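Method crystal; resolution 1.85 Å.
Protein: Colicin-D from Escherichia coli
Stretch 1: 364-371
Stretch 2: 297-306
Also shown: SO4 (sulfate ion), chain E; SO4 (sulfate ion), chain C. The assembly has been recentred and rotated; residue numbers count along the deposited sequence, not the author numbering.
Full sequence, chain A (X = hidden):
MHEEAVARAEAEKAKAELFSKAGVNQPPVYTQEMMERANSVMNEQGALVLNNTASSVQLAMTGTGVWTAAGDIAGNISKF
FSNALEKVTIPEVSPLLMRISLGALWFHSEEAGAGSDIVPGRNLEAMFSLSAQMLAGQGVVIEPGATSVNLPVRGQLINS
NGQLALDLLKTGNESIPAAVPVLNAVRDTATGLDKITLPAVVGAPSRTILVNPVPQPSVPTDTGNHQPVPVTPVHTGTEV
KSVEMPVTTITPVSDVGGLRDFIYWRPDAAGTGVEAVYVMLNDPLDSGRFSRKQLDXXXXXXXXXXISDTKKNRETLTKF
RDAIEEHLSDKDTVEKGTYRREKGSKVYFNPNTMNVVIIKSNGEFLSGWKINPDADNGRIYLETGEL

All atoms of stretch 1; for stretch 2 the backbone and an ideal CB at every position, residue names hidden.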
# COMPACT_ATOMS: atom_id res chain seq x y z
N GLU A 364 -8.33 14.32 27.04
CA GLU A 364 -8.58 15.64 26.48
C GLU A 364 -8.84 16.66 27.57
O GLU A 364 -9.66 16.43 28.46
CB GLU A 364 -9.80 15.62 25.56
CG GLU A 364 -9.58 15.06 24.17
CD GLU A 364 -10.87 15.14 23.35
OE1 GLU A 364 -11.67 16.05 23.61
OE2 GLU A 364 -11.08 14.28 22.48
N PHE A 365 -8.17 17.81 27.47
CA PHE A 365 -8.57 18.95 28.28
C PHE A 365 -10.03 19.32 27.98
O PHE A 365 -10.41 19.48 26.82
CB PHE A 365 -7.65 20.14 28.01
CG PHE A 365 -8.20 21.46 28.48
CD1 PHE A 365 -8.18 21.80 29.82
CD2 PHE A 365 -8.73 22.36 27.57
CE1 PHE A 365 -8.69 23.01 30.26
CE2 PHE A 365 -9.23 23.59 28.00
CZ PHE A 365 -9.21 23.91 29.35
N LEU A 366 -10.83 19.45 29.04
CA LEU A 366 -12.22 19.88 28.87
C LEU A 366 -12.41 21.36 29.21
O LEU A 366 -12.87 22.14 28.37
CB LEU A 366 -13.15 19.01 29.72
CG LEU A 366 -14.61 19.49 29.68
CD1 LEU A 366 -15.20 19.35 28.27
CD2 LEU A 366 -15.44 18.75 30.71
N SER A 367 -12.07 21.75 30.44
CA SER A 367 -12.31 23.11 30.89
C SER A 367 -11.54 23.31 32.20
O SER A 367 -10.93 22.38 32.73
CB SER A 367 -13.81 23.38 31.10
OG SER A 367 -14.02 24.77 31.24
N GLY A 368 -11.59 24.54 32.70
CA GLY A 368 -11.04 24.84 34.01
C GLY A 368 -11.48 26.21 34.46
O GLY A 368 -11.90 27.04 33.64
N TRP A 369 -11.34 26.46 35.76
CA TRP A 369 -11.80 27.71 36.36
C TRP A 369 -11.36 27.76 37.81
O TRP A 369 -10.78 26.80 38.34
CB TRP A 369 -13.33 27.87 36.25
CG TRP A 369 -14.18 26.80 36.92
CD1 TRP A 369 -14.54 26.74 38.24
CD2 TRP A 369 -14.81 25.68 36.28
NE1 TRP A 369 -15.35 25.64 38.46
CE2 TRP A 369 -15.52 24.97 37.27
CE3 TRP A 369 -14.83 25.20 34.96
CZ2 TRP A 369 -16.26 23.81 36.99
CZ3 TRP A 369 -15.57 24.04 34.68
CH2 TRP A 369 -16.26 23.36 35.69
N LYS A 370 -11.60 28.91 38.44
CA LYS A 370 -11.23 29.12 39.84
C LYS A 370 -12.40 28.77 40.76
O LYS A 370 -13.51 29.28 40.58
CB LYS A 370 -10.80 30.57 40.09
CG LYS A 370 -10.18 30.79 41.49
CD LYS A 370 -9.58 32.19 41.67
CE LYS A 370 -8.53 32.52 40.59
NZ LYS A 370 -7.35 31.55 40.53
N ILE A 371 -12.12 27.93 41.75
CA ILE A 371 -13.12 27.57 42.76
C ILE A 371 -13.37 28.76 43.68
O ILE A 371 -12.43 29.41 44.15
CB ILE A 371 -12.64 26.36 43.59
CG1 ILE A 371 -12.44 25.12 42.72
CG2 ILE A 371 -13.61 26.09 44.75
CD1 ILE A 371 -13.70 24.70 41.99
N UNK A 297 -13.04 27.68 22.68
CA UNK A 297 -14.32 27.52 23.38
C UNK A 297 -14.24 27.92 24.85
O UNK A 297 -15.20 28.44 25.41
CB UNK A 297 -14.79 26.07 23.27
N UNK A 298 -13.12 27.61 25.51
CA UNK A 298 -13.03 27.80 26.95
C UNK A 298 -12.19 29.01 27.35
O UNK A 298 -11.88 29.18 28.54
CB UNK A 298 -12.45 26.54 27.60
N UNK A 299 -11.81 29.84 26.38
CA UNK A 299 -10.97 31.00 26.67
C UNK A 299 -11.67 31.98 27.61
O UNK A 299 -10.99 32.79 28.25
CB UNK A 299 -10.58 31.71 25.37
N UNK A 300 -13.00 31.90 27.72
CA UNK A 300 -13.74 32.70 28.69
C UNK A 300 -13.22 32.53 30.11
O UNK A 300 -13.40 33.42 30.94
CB UNK A 300 -15.22 32.33 28.64
N UNK A 301 -12.58 31.40 30.41
CA UNK A 301 -12.02 31.16 31.73
C UNK A 301 -10.56 31.60 31.88
O UNK A 301 -9.99 31.41 32.96
CB UNK A 301 -12.14 29.67 32.06
N UNK A 302 -9.95 32.18 30.85
CA UNK A 302 -8.50 32.42 30.92
C UNK A 302 -8.14 33.44 32.00
O UNK A 302 -7.02 33.41 32.54
CB UNK A 302 -7.98 32.90 29.56
N UNK A 303 -9.07 34.34 32.34
CA UNK A 303 -8.81 35.27 33.44
C UNK A 303 -8.57 34.58 34.77
O UNK A 303 -7.79 35.07 35.59
CB UNK A 303 -9.98 36.24 33.58
N UNK A 304 -9.25 33.45 35.02
CA UNK A 304 -8.99 32.68 36.23
C UNK A 304 -7.59 32.09 36.24
O UNK A 304 -7.11 31.67 37.31
CB UNK A 304 -10.02 31.56 36.37
N UNK A 305 -6.92 32.01 35.09
CA UNK A 305 -5.53 31.56 35.06
C UNK A 305 -4.57 32.73 34.85
O UNK A 305 -3.43 32.53 34.41
CB UNK A 305 -5.33 30.52 33.96
N UNK A 306 -4.99 33.95 35.17
CA UNK A 306 -4.08 35.08 35.17
C UNK A 306 -3.84 35.74 33.83
O UNK A 306 -2.84 36.46 33.69
CB UNK A 306 -2.73 34.63 35.74
S SO4 E . -18.05 21.28 25.67
O1 SO4 E . -16.61 21.11 25.52
O2 SO4 E . -18.64 19.96 25.91
O3 SO4 E . -18.34 22.19 26.78
O4 SO4 E . -18.63 21.84 24.45
S SO4 C . -22.08 29.08 27.86
O1 SO4 C . -21.45 27.87 28.38
O2 SO4 C . -22.68 29.79 28.97
O3 SO4 C . -21.09 29.91 27.19
O4 SO4 C . -23.12 28.76 26.89

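Position 297 is helical. Its CA-to-CB bond points toward stretch 1, but no atom of that stretch lies within 5.5 Å of the CB, whereas a sulfate sits within reach of a long side chain. A basic residue, lysine or arginine, would suit. It is Lys297, whose NZ donates to sulfate (chain E) O4 at 2.6 Å and, weakly, to O1 of the same ion at 3.0 Å.

Position 298 leaves helical geometry and points its CB at the strand, 4.3 Å from Ser367 OG and 4.4 Å from Phe365 CE2. A flexible aliphatic stem fits there, and the same sulfate beyond favours a positive end; lysine or arginine could do both jobs. Lys298 does: its CG packs 3.3 Å from Leu366 O, its CD lies 3.6 Å from Ser367 OG, and with chi3 and chi4 both t the chain extends until NZ donates to sulfate (chain E) O3 at 2.8 Å.

Position 299 begins a 3-10 segment and has nothing of stretch 1 near its CB, so the strand sets no preference. It is Tyr299; its OH is hydrogen-bonded elsewhere in the structure. Position 300 is equally free of the strand, and a second sulfate lies on its side; a long basic chain would suit. Lys300 NZ makes a weak hydrogen bond to sulfate (chain C) O3 at 3.3 Å.

Position 301 points toward the strand, its CB a tight 3.1 Å from Gly368 O. With the carbonyl so close, a small side chain or a flat ring that can turn a face to it would suit. His301, chi1 m, lays one ring face over Gly368 O, with CG 3.1 Å from that oxygen, which has no hydrogen-bonding partner in the model. Its ring meets the Trp369 six-membered ring obliquely, centroids 5.8 Å apart.

Position 302 points away from the strand and 303 is out of its reach; the contact constrains neither, and 303 has room for a CB. They are Ala302 and Gly303.

Position 304 faces the strand where Lys370 N lies 3.7 Å from the CB and offers a donor. A short acceptor is called for: aspartate, asparagine or perhaps serine. Asp304 OD2 accepts from Lys370 N at 2.9 Å, with a 161° angle at the hydrogen. A water donates to the same OD2 (2.9 Å) and to Lys370 O (2.8 Å). The backbone joins in: Lys370 NZ donates to Asp304 O at 3.2 Å, and a second water bridges those two atoms.

Position 305 has a sideways CB with no strand atom within 5.5 Å, so only a long side chain can reach, and side-chain-free Gly368 leaves space for a ring. Phe305 brings its edge to the strand, CE1 3.7 Å from Gly368 C; an ideal CB on Gly368 would stand 3.0 Å from Phe305 CZ.

Position 306 has phi/psi of 83/17, where a CB would jam against the preceding carbonyl. That calls for glycine, and it is Gly306.

Stretch 2 297-306: KKYKHAGDFG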
# COMPACT_ATOMS: atom_id res chain seq x y z
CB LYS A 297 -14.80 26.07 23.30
CG LYS A 297 -15.84 25.78 22.25
CD LYS A 297 -16.68 24.57 22.65
CE LYS A 297 -15.88 23.29 22.55
NZ LYS A 297 -16.72 22.06 22.67
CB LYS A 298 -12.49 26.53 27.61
CG LYS A 298 -13.31 25.26 27.29
CD LYS A 298 -14.77 25.42 27.75
CE LYS A 298 -15.61 24.16 27.53
NZ LYS A 298 -17.03 24.34 28.03
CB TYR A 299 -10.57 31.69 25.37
CG TYR A 299 -9.56 32.79 25.59
CD1 TYR A 299 -8.22 32.48 25.77
CD2 TYR A 299 -9.95 34.13 25.64
CE1 TYR A 299 -7.29 33.47 25.98
CE2 TYR A 299 -9.01 35.14 25.86
CZ TYR A 299 -7.68 34.79 26.03
OH TYR A 299 -6.73 35.76 26.24
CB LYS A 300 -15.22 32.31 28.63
CG LYS A 300 -15.46 30.84 28.94
CD LYS A 300 -16.96 30.45 28.88
CE LYS A 300 -17.15 28.93 28.98
NZ LYS A 300 -18.58 28.52 28.81
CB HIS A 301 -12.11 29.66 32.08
CG HIS A 301 -13.51 29.13 32.09
ND1 HIS A 301 -14.46 29.57 32.98
CD2 HIS A 301 -14.11 28.19 31.32
CE1 HIS A 301 -15.60 28.93 32.76
NE2 HIS A 301 -15.41 28.09 31.76
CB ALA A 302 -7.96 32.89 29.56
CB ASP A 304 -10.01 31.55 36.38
CG ASP A 304 -11.36 32.05 36.83
OD1 ASP A 304 -11.42 33.24 37.20
OD2 ASP A 304 -12.33 31.27 36.85
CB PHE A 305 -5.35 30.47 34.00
CG PHE A 305 -6.11 29.19 34.32
CD1 PHE A 305 -7.47 29.09 34.06
CD2 PHE A 305 -5.45 28.10 34.86
CE1 PHE A 305 -8.18 27.92 34.36
CE2 PHE A 305 -6.14 26.93 35.16
CZ PHE A 305 -7.50 26.84 34.91
O HOH W 1 -5.15 32.64 39.39
O HOH W 2 -14.60 30.94 38.57
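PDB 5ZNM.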